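Local coordinates for protein glycosyl hydrolase (Rhizobium leguminosarum bv. trifolii, PDB 5NDX) that probably hydrolyses O-glycosidic bonds as a family 39 glycosyl hydrolase and is the bacterial orthologue of human alpha-L-iduronidase, at residues Phe483-Pro492 with Ser583-Met594; Glu35-Tyr44 with Thr355-Lys363. The protein carries 2 engineered substitutions. All coordinates share one frame; numbering follows the deposited sequence.

Contact 1: Phe483-Pro492 with Ser583-Met594; sequences FAELRRAQEP and SAPLISTAFLHM. Unlike the reference sequence in segment 583-594: Ser-583 (reference Pro).
Arg-487 and Leu-592 meet where helix 480-489 packs against strand 590-594, an edge strand of the three-stranded sheet in a fibronectin type III-like beta sandwich. Helix and strand run nearly antiparallel, at 162°, and the loop leading into the strand packs against Glu-491 and Pro-492, just after the helix. Packing is closest at the guanidinium of Arg-487. Leu-592 CD2 sits over the centre of one face of this group, 3.3 Å from Arg-487 CZ, a position reached with the leucine CG anti to its backbone N (chi1 -175°). Asp-359 forms a salt bridge with the arginine, which probably helps to hold the guanidinium in this plane. In one of two conformers, and so with less certainty, Met-594 puts SD at the edge of the guanidinium, by NH1, and CE against Phe-483 CB.

Further along, Leu-586 CD2 presses on the carboxylate of Glu-491, 3.4 Å from its CD. The buried acid is not left without partners: it forms a salt bridge with Lys-362, while one water bridges Glu-491 OE1 to Ser-588 N and another donates to OE2 at 2.6 Å. Pro-492 CB and Ile-587 CD1, 3.9 Å apart, extend the apolar packing.

The solvent side is looser. Here the aliphatic part of the exposed Arg-488 passes alongside Ser-583, which differs from the reference sequence, and Arg-488 CB approaches Ser-583 OG to 3.4 Å. No direct hydrogen bond joins the two segments; instead a water donates to Ala-484 O at 2.6 Å and lies 2.9 Å from Ser-583 OG, to which it is also hydrogen-bonded.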
loop_
_atom_site.group_PDB
_atom_site.type_symbol
_atom_site.label_atom_id
_atom_site.label_comp_id
_atom_site.label_asym_id
_atom_site.label_seq_id
_atom_site.Cartn_x
_atom_site.Cartn_y
_atom_site.Cartn_z
ATOM N N PHE A 483 7.201 18.653 15.264
ATOM C CA PHE A 483 6.756 17.309 15.016
ATOM C C PHE A 483 5.268 17.073 15.344
ATOM O O PHE A 483 4.592 16.355 14.589
ATOM C CB PHE A 483 7.610 16.290 15.746
ATOM C CG PHE A 483 8.866 15.885 15.008
ATOM C CD1 PHE A 483 8.804 15.376 13.728
ATOM C CD2 PHE A 483 10.109 15.948 15.631
ATOM C CE1 PHE A 483 9.947 14.972 13.052
ATOM C CE2 PHE A 483 11.254 15.536 14.978
ATOM C CZ PHE A 483 11.181 15.078 13.670
ATOM N N ALA A 484 4.760 17.686 16.408
ATOM C CA ALA A 484 3.351 17.560 16.778
ATOM C C ALA A 484 2.508 18.235 15.677
ATOM O O ALA A 484 1.463 17.728 15.294
ATOM C CB ALA A 484 3.038 18.178 18.169
ATOM N N GLU A 485 2.985 19.351 15.153
ATOM C CA GLU A 485 2.321 20.018 14.041
ATOM C C GLU A 485 2.332 19.140 12.774
ATOM O O GLU A 485 1.326 19.026 12.109
ATOM C CB GLU A 485 2.939 21.416 13.846
ATOM C CG GLU A 485 2.371 22.258 12.730
ATOM C CD GLU A 485 3.184 23.587 12.449
ATOM O OE1 GLU A 485 4.252 23.889 13.093
ATOM O OE2 GLU A 485 2.728 24.336 11.559
ATOM N N LEU A 486 3.438 18.470 12.475
ATOM C CA LEU A 486 3.510 17.583 11.316
ATOM C C LEU A 486 2.631 16.375 11.464
ATOM O O LEU A 486 1.968 15.959 10.498
ATOM C CB LEU A 486 4.958 17.122 11.021
ATOM C CG LEU A 486 5.976 18.206 10.649
ATOM C CD1 LEU A 486 7.289 17.556 10.317
ATOM C CD2 LEU A 486 5.580 19.114 9.496
ATOM N N ARG A 487 2.600 15.795 12.656
ATOM C CA ARG A 487 1.772 14.627 12.894
ATOM C C ARG A 487 0.248 14.950 12.887
ATOM O O ARG A 487 -0.571 14.040 12.638
ATOM C CB ARG A 487 2.175 13.907 14.209
ATOM C CG ARG A 487 3.550 13.294 14.119
ATOM C CD ARG A 487 3.809 12.262 15.184
ATOM N NE ARG A 487 4.896 11.370 14.793
ATOM C CZ ARG A 487 6.147 11.529 15.180
ATOM N NH1 ARG A 487 6.480 12.512 16.010
ATOM N NH2 ARG A 487 7.074 10.706 14.737
ATOM N N ARG A 488 -0.146 16.183 13.198
ATOM C CA ARG A 488 -1.550 16.604 12.975
ATOM C C ARG A 488 -1.845 16.655 11.466
ATOM O O ARG A 488 -2.869 16.130 10.999
ATOM C CB ARG A 488 -1.843 17.954 13.626
ATOM C CG ARG A 488 -3.262 18.555 13.473
ATOM C CD ARG A 488 -3.419 19.964 14.124
ATOM N NE ARG A 488 -2.429 20.235 15.233
ATOM C CZ ARG A 488 -1.399 21.144 15.253
ATOM N NH1 ARG A 488 -1.140 21.993 14.230
ATOM N NH2 ARG A 488 -0.587 21.212 16.339
ATOM N N ALA A 489 -0.917 17.245 10.716
ATOM C CA ALA A 489 -1.068 17.410 9.289
ATOM C C ALA A 489 -0.960 16.120 8.517
ATOM O O ALA A 489 -1.512 16.058 7.407
ATOM C CB ALA A 489 -0.053 18.427 8.728
ATOM N N GLN A 490 -0.323 15.085 9.075
ATOM C CA GLN A 490 -0.045 13.888 8.299
ATOM C C GLN A 490 -1.252 12.984 8.147
ATOM O O GLN A 490 -1.237 12.112 7.279
ATOM C CB GLN A 490 1.072 13.036 8.914
ATOM C CG GLN A 490 0.646 12.139 10.097
ATOM C CD GLN A 490 1.777 11.370 10.754
ATOM O OE1 GLN A 490 1.545 10.548 11.697
ATOM N NE2 GLN A 490 2.967 11.579 10.310
ATOM N N GLU A 491 -2.271 13.182 8.987
ATOM C CA GLU A 491 -3.434 12.300 9.004
ATOM C C GLU A 491 -4.467 12.697 7.953
ATOM O O GLU A 491 -4.745 13.886 7.780
ATOM C CB GLU A 491 -4.120 12.294 10.384
ATOM C CG GLU A 491 -3.244 11.858 11.576
ATOM C CD GLU A 491 -2.541 10.517 11.410
ATOM O OE1 GLU A 491 -3.008 9.660 10.598
ATOM O OE2 GLU A 491 -1.515 10.300 12.147
ATOM N N PRO A 492 -5.059 11.704 7.269
ATOM C CA PRO A 492 -6.126 12.014 6.280
ATOM C C PRO A 492 -7.139 12.949 6.931
ATOM O O PRO A 492 -7.718 12.640 7.983
ATOM C CB PRO A 492 -6.731 10.652 5.997
ATOM C CG PRO A 492 -5.586 9.726 6.142
ATOM C CD PRO A 492 -4.742 10.274 7.278
ATOM N N SER A 583 -4.503 14.324 17.703
ATOM C CA SER A 583 -4.903 15.680 17.284
ATOM C C SER A 583 -6.005 15.539 16.243
ATOM O O SER A 583 -7.133 15.930 16.478
ATOM C CB SER A 583 -3.695 16.514 16.825
ATOM O OG SER A 583 -2.794 15.724 16.062
ATOM N N ALA A 584 -5.727 14.862 15.161
ATOM C CA ALA A 584 -6.734 14.605 14.134
ATOM C C ALA A 584 -7.379 13.240 14.389
ATOM O O ALA A 584 -6.715 12.350 14.882
ATOM C CB ALA A 584 -6.058 14.607 12.782
ATOM N N PRO A 585 -8.668 13.080 14.062
ATOM C CA PRO A 585 -9.329 11.770 14.012
ATOM C C PRO A 585 -8.611 10.789 13.093
ATOM O O PRO A 585 -8.223 11.150 11.970
ATOM C CB PRO A 585 -10.702 12.099 13.419
ATOM C CG PRO A 585 -10.919 13.523 13.774
ATOM C CD PRO A 585 -9.580 14.151 13.636
ATOM N N LEU A 586 -8.388 9.579 13.578
ATOM C CA LEU A 586 -7.529 8.652 12.879
ATOM C C LEU A 586 -8.402 7.706 12.135
ATOM O O LEU A 586 -9.259 7.042 12.749
ATOM C CB LEU A 586 -6.686 7.874 13.867
ATOM C CG LEU A 586 -5.713 8.719 14.684
ATOM C CD1 LEU A 586 -5.280 7.944 15.928
ATOM C CD2 LEU A 586 -4.518 9.139 13.791
ATOM N N ILE A 587 -8.186 7.533 10.847
ATOM C CA ILE A 587 -8.873 6.417 10.179
ATOM C C ILE A 587 -8.104 5.075 10.181
ATOM O O ILE A 587 -8.711 4.035 9.906
ATOM C CB ILE A 587 -9.346 6.726 8.754
ATOM C CG1 ILE A 587 -8.171 7.037 7.869
ATOM C CG2 ILE A 587 -10.339 7.869 8.754
ATOM C CD1 ILE A 587 -8.622 7.278 6.440
ATOM N N SER A 588 -6.806 5.113 10.446
ATOM C CA SER A 588 -5.989 3.913 10.547
ATOM C C SER A 588 -5.756 3.598 12.017
ATOM O O SER A 588 -5.787 4.479 12.862
ATOM C CB SER A 588 -4.608 4.106 9.810
ATOM O OG SER A 588 -4.809 3.992 8.376
ATOM N N THR A 589 -5.477 2.341 12.301
ATOM C CA THR A 589 -5.379 1.848 13.662
ATOM C C THR A 589 -3.956 1.847 14.146
ATOM O O THR A 589 -3.435 0.826 14.540
ATOM C CB THR A 589 -5.962 0.437 13.727
ATOM O OG1 THR A 589 -5.171 -0.430 12.918
ATOM C CG2 THR A 589 -7.393 0.454 13.242
ATOM N N ALA A 590 -3.353 3.035 14.148
ATOM C CA ALA A 590 -1.991 3.214 14.567
ATOM C C ALA A 590 -1.786 4.664 14.999
ATOM O O ALA A 590 -2.449 5.561 14.504
ATOM C CB ALA A 590 -1.030 2.828 13.448
ATOM N N PHE A 591 -0.940 4.873 15.997
ATOM C CA PHE A 591 -0.673 6.213 16.488
ATOM C C PHE A 591 0.658 6.320 17.188
ATOM O O PHE A 591 0.960 5.535 18.068
ATOM C CB PHE A 591 -1.804 6.651 17.419
ATOM C CG PHE A 591 -1.621 8.030 17.981
ATOM C CD1 PHE A 591 -1.793 9.148 17.183
ATOM C CD2 PHE A 591 -1.213 8.218 19.308
ATOM C CE1 PHE A 591 -1.628 10.452 17.708
ATOM C CE2 PHE A 591 -1.028 9.511 19.820
ATOM C CZ PHE A 591 -1.244 10.630 19.016
ATOM N N LEU A 592 1.462 7.296 16.791
ATOM C CA LEU A 592 2.712 7.583 17.457
ATOM C C LEU A 592 2.503 8.680 18.516
ATOM O O LEU A 592 2.108 9.787 18.172
ATOM C CB LEU A 592 3.845 7.981 16.457
ATOM C CG LEU A 592 5.057 8.095 17.417
ATOM C CD1 LEU A 592 6.052 6.973 17.305
ATOM C CD2 LEU A 592 5.638 9.440 17.682
ATOM N N HIS A 593 2.718 8.366 19.807
ATOM C CA HIS A 593 2.603 9.367 20.875
ATOM C C HIS A 593 3.975 9.816 21.372
ATOM O O HIS A 593 4.799 8.965 21.706
ATOM C CB HIS A 593 1.865 8.784 22.097
ATOM C CG HIS A 593 1.526 9.828 23.117
ATOM N ND1 HIS A 593 1.699 9.641 24.475
ATOM C CD2 HIS A 593 1.072 11.100 22.959
ATOM C CE1 HIS A 593 1.300 10.730 25.115
ATOM N NE2 HIS A 593 0.938 11.638 24.222
ATOM N N MET A 594 4.191 11.118 21.456
ATOM C CA MET A 594 5.451 11.734 21.900
ATOM C C MET A 594 5.363 12.097 23.405
ATOM O O MET A 594 4.328 12.609 23.862
ATOM C CB MET A 594 5.712 13.016 21.080
ATOM C CG MET A 594 5.581 12.870 19.545
ATOM S SD MET A 594 5.718 14.423 18.581
ATOM C CE MET A 594 7.474 14.692 18.828
HETATM O O HOH W 1 -0.032 16.134 16.678
HETATM O O HOH W 2 -5.069 7.596 10.026
HETATM O O HOH W 3 -0.847 7.882 12.712
HETATM O O HOH W 4 -7.284 10.299 9.700
HETATM O O HOH W 5 -9.090 13.183 10.223
#

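Contact 2: Glu35-Tyr44 with Thr355-Lys363; sequences EPEMRQMLAY and TPPFDIIKK. Unlike the reference sequence in segment 355-363: Thr-355 (reference Ala).
Ile-360 and Phe-358 project from strand 358-362 onto helix 36-45, the first helix after the opening strand of the TIM barrel. The strand pairs with 326-330 in a two-stranded antiparallel sheet and runs roughly along the helix, at 31° to it.

Phe-358 offers one ring face to the helix. Glu-37 CG stands over the middle of that face in a CH-pi contact, 3.6 Å from the Phe-358 ring centroid and 3° off the normal. The glutamate chain bends at chi2 (85°), and its carboxylate runs on past the ring to a salt bridge with Arg-332; a water also links Glu-37 OE2 to Pro-356 O. The Phe-358 CZ end of the ring comes within 3.5 Å of Glu-37 CA and 3.6 Å of Gln-40 OE1.

Ile-360 fits between Gln-40, Met-41 and Tyr-44. Its CG1 is 3.4 Å from Gln-40 NE2, and its CD1 comes within 3.5 Å of Met-41 CG and 4.0 Å of Tyr-44 CE2. On the same side of the ring plane, but by Tyr-44 CD1 rather than CE2, lies Lys-362 CD, while the lysine ammonium group reaches Glu-370.

The backbone of Ile-360 reaches the helix through two waters. One accepts from both Ile-360 N and Gln-40 NE2, at 2.7 Å from the latter; the other accepts from Tyr-44 OH and donates to Ile-360 O at 2.7 Å.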
loop_
_atom_site.group_PDB
_atom_site.type_symbol
_atom_site.label_atom_id
_atom_site.label_comp_id
_atom_site.label_asym_id
_atom_site.label_seq_id
_atom_site.Cartn_x
_atom_site.Cartn_y
_atom_site.Cartn_z
ATOM N N GLU A 35 15.040 -4.092 11.265
ATOM C CA GLU A 35 15.360 -2.776 11.847
ATOM C C GLU A 35 14.162 -2.178 12.597
ATOM O O GLU A 35 13.029 -2.347 12.182
ATOM C CB GLU A 35 15.741 -1.791 10.738
ATOM C CG GLU A 35 17.045 -2.089 10.003
ATOM C CD GLU A 35 18.259 -2.219 10.945
ATOM O OE1 GLU A 35 18.377 -1.529 11.970
ATOM O OE2 GLU A 35 19.101 -3.066 10.671
ATOM N N PRO A 36 14.408 -1.419 13.672
ATOM C CA PRO A 36 13.264 -0.819 14.391
ATOM C C PRO A 36 12.434 0.208 13.603
ATOM O O PRO A 36 11.231 0.353 13.854
ATOM C CB PRO A 36 13.917 -0.168 15.610
ATOM C CG PRO A 36 15.354 0.020 15.200
ATOM C CD PRO A 36 15.673 -1.200 14.384
ATOM N N GLU A 37 13.059 0.903 12.666
ATOM C CA GLU A 37 12.339 1.820 11.828
ATOM C C GLU A 37 11.216 1.101 11.033
ATOM O O GLU A 37 10.083 1.555 11.024
ATOM C CB GLU A 37 13.260 2.520 10.858
ATOM C CG GLU A 37 14.328 3.405 11.501
ATOM C CD GLU A 37 15.578 2.648 11.898
ATOM O OE1 GLU A 37 15.577 1.392 11.964
ATOM O OE2 GLU A 37 16.578 3.314 12.151
ATOM N N MET A 38 11.546 -0.003 10.377
ATOM C CA MET A 38 10.567 -0.789 9.648
ATOM C C MET A 38 9.538 -1.381 10.562
ATOM O O MET A 38 8.351 -1.465 10.172
ATOM C CB MET A 38 11.225 -1.910 8.879
ATOM C CG MET A 38 10.335 -2.663 7.907
ATOM S SD MET A 38 9.340 -1.612 6.819
ATOM C CE MET A 38 10.628 -1.013 5.727
ATOM N N ARG A 39 9.961 -1.791 11.772
ATOM C CA ARG A 39 8.992 -2.334 12.741
ATOM C C ARG A 39 7.882 -1.288 13.043
ATOM O O ARG A 39 6.694 -1.595 13.017
ATOM C CB ARG A 39 9.692 -2.810 14.037
ATOM C CG ARG A 39 8.698 -3.345 15.057
ATOM C CD ARG A 39 9.301 -4.139 16.231
ATOM N NE ARG A 39 8.149 -4.496 17.081
ATOM C CZ ARG A 39 7.397 -5.610 16.999
ATOM N NH1 ARG A 39 7.687 -6.602 16.181
ATOM N NH2 ARG A 39 6.344 -5.744 17.805
ATOM N N GLN A 40 8.281 -0.045 13.273
ATOM C CA GLN A 40 7.316 1.032 13.495
ATOM C C GLN A 40 6.455 1.244 12.245
ATOM O O GLN A 40 5.245 1.365 12.364
ATOM C CB GLN A 40 7.993 2.329 13.882
ATOM C CG GLN A 40 7.022 3.289 14.503
ATOM C CD GLN A 40 7.665 4.641 14.839
ATOM O OE1 GLN A 40 8.568 4.762 15.727
ATOM N NE2 GLN A 40 7.179 5.639 14.212
ATOM N N MET A 41 7.087 1.237 11.077
ATOM C CA MET A 41 6.365 1.435 9.824
ATOM C C MET A 41 5.269 0.389 9.597
ATOM O O MET A 41 4.206 0.722 9.084
ATOM C CB MET A 41 7.335 1.449 8.664
ATOM C CG MET A 41 8.261 2.652 8.706
ATOM S SD MET A 41 9.733 2.382 7.722
ATOM C CE MET A 41 10.382 4.056 7.674
ATOM N N LEU A 42 5.540 -0.870 9.966
ATOM C CA LEU A 42 4.573 -1.940 9.765
ATOM C C LEU A 42 3.277 -1.776 10.559
ATOM O O LEU A 42 2.260 -2.287 10.145
ATOM C CB LEU A 42 5.184 -3.312 10.038
ATOM C CG LEU A 42 6.285 -3.738 9.102
ATOM C CD1 LEU A 42 6.864 -5.069 9.532
ATOM C CD2 LEU A 42 5.809 -3.824 7.688
ATOM N N ALA A 43 3.327 -1.093 11.691
ATOM C CA ALA A 43 2.126 -0.737 12.435
ATOM C C ALA A 43 1.244 0.182 11.615
ATOM O O ALA A 43 0.030 -0.015 11.567
ATOM C CB ALA A 43 2.515 -0.040 13.730
ATOM N N TYR A 44 1.836 1.218 10.981
ATOM C CA TYR A 44 0.999 2.079 10.112
ATOM C C TYR A 44 0.515 1.334 8.889
ATOM O O TYR A 44 -0.646 1.471 8.515
ATOM C CB TYR A 44 1.722 3.298 9.605
ATOM C CG TYR A 44 2.290 4.211 10.614
ATOM C CD1 TYR A 44 1.569 5.285 11.158
ATOM C CD2 TYR A 44 3.588 4.018 11.029
ATOM C CE1 TYR A 44 2.184 6.161 12.046
ATOM C CE2 TYR A 44 4.161 4.843 11.941
ATOM C CZ TYR A 44 3.475 5.905 12.448
ATOM O OH TYR A 44 4.221 6.645 13.352
ATOM N N THR A 355 20.417 1.753 18.676
ATOM C CA THR A 355 20.364 2.325 17.339
ATOM C C THR A 355 20.009 3.804 17.355
ATOM O O THR A 355 19.439 4.335 18.314
ATOM C CB THR A 355 19.360 1.598 16.404
ATOM O OG1 THR A 355 18.301 1.033 17.189
ATOM C CG2 THR A 355 20.042 0.506 15.581
ATOM N N PRO A 356 20.373 4.490 16.287
ATOM C CA PRO A 356 20.063 5.918 16.256
ATOM C C PRO A 356 18.548 6.207 16.396
ATOM O O PRO A 356 17.748 5.526 15.803
ATOM C CB PRO A 356 20.605 6.356 14.903
ATOM C CG PRO A 356 21.715 5.384 14.635
ATOM C CD PRO A 356 21.213 4.078 15.150
ATOM N N PRO A 357 18.178 7.188 17.210
ATOM C CA PRO A 357 16.780 7.552 17.335
ATOM C C PRO A 357 16.223 8.211 16.016
ATOM O O PRO A 357 17.003 8.541 15.113
ATOM C CB PRO A 357 16.791 8.530 18.499
ATOM C CG PRO A 357 18.126 9.159 18.450
ATOM C CD PRO A 357 19.075 8.130 17.915
ATOM N N PHE A 358 14.894 8.309 15.884
ATOM C CA PHE A 358 14.298 8.721 14.611
ATOM C C PHE A 358 12.864 9.072 14.803
ATOM O O PHE A 358 12.235 8.632 15.765
ATOM C CB PHE A 358 14.403 7.624 13.512
ATOM C CG PHE A 358 13.537 6.420 13.781
ATOM C CD1 PHE A 358 13.951 5.431 14.684
ATOM C CD2 PHE A 358 12.287 6.289 13.188
ATOM C CE1 PHE A 358 13.124 4.352 14.981
ATOM C CE2 PHE A 358 11.476 5.225 13.481
ATOM C CZ PHE A 358 11.893 4.248 14.368
ATOM N N ASP A 359 12.364 9.856 13.858
ATOM C CA ASP A 359 10.964 10.122 13.689
ATOM C C ASP A 359 10.629 9.900 12.220
ATOM O O ASP A 359 11.412 10.275 11.315
ATOM C CB ASP A 359 10.639 11.539 14.124
ATOM C CG ASP A 359 10.540 11.680 15.641
ATOM O OD1 ASP A 359 9.502 11.291 16.193
ATOM O OD2 ASP A 359 11.501 12.173 16.276
ATOM N N ILE A 360 9.445 9.348 11.997
ATOM C CA ILE A 360 8.900 9.210 10.659
ATOM C C ILE A 360 7.548 9.897 10.564
ATOM O O ILE A 360 6.719 9.819 11.474
ATOM C CB ILE A 360 8.761 7.750 10.188
ATOM C CG1 ILE A 360 8.025 6.875 11.193
ATOM C CG2 ILE A 360 10.142 7.228 9.878
ATOM C CD1 ILE A 360 7.877 5.438 10.738
ATOM N N ILE A 361 7.369 10.596 9.436
ATOM C CA ILE A 361 6.174 11.289 9.130
ATOM C C ILE A 361 5.539 10.692 7.856
ATOM O O ILE A 361 6.212 10.506 6.852
ATOM C CB ILE A 361 6.479 12.774 8.943
ATOM C CG1 ILE A 361 7.042 13.411 10.212
ATOM C CG2 ILE A 361 5.247 13.529 8.518
ATOM C CD1 ILE A 361 6.105 13.437 11.419
ATOM N N LYS A 362 4.262 10.383 7.913
ATOM C CA LYS A 362 3.483 9.887 6.748
ATOM C C LYS A 362 3.405 10.811 5.589
ATOM O O LYS A 362 3.133 11.986 5.729
ATOM C CB LYS A 362 2.030 9.588 7.141
ATOM C CG LYS A 362 1.917 8.342 7.909
ATOM C CD LYS A 362 0.615 8.026 8.694
ATOM C CE LYS A 362 -0.675 8.455 8.129
ATOM N NZ LYS A 362 -1.836 7.814 8.903
ATOM N N LYS A 363 3.562 10.233 4.422
ATOM C CA LYS A 363 3.537 10.958 3.161
ATOM C C LYS A 363 2.331 10.513 2.314
ATOM O O LYS A 363 1.666 9.517 2.659
ATOM C CB LYS A 363 4.844 10.675 2.412
ATOM C CG LYS A 363 6.043 11.402 2.993
ATOM C CD LYS A 363 7.359 10.901 2.397
ATOM C CE LYS A 363 7.497 11.214 0.911
ATOM N NZ LYS A 363 8.690 10.517 0.414
HETATM O O HOH W 6 17.272 5.629 12.967
HETATM O O HOH W 7 8.151 8.167 14.360
HETATM O O HOH W 8 4.350 9.486 12.821
#

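How the contacts relate
Contact 2 is the more deeply buried, joining a TIM-barrel helix to strand 358-362, whereas contact 1 is partly buried, with a solvent edge, and brings helix 480-489 against the C-terminal sandwich. The two share no segment, yet they touch along strand 358-362: Asp-359 points away from helix 36-45 to Arg-487 (OD1 to NH2 2.9 Å), while Lys-362 takes part in contact 2 and also reaches Glu-491 (NZ to OE1 2.8 Å). Neither contact has a direct hydrogen bond between its own segments; in both, waters bridge them. Contact 2 centres on Phe-358 and Ile-360 packed against helix side chains, polar Glu-37 and Gln-40 among them, contact 1 on aliphatic groups laid against charged ones.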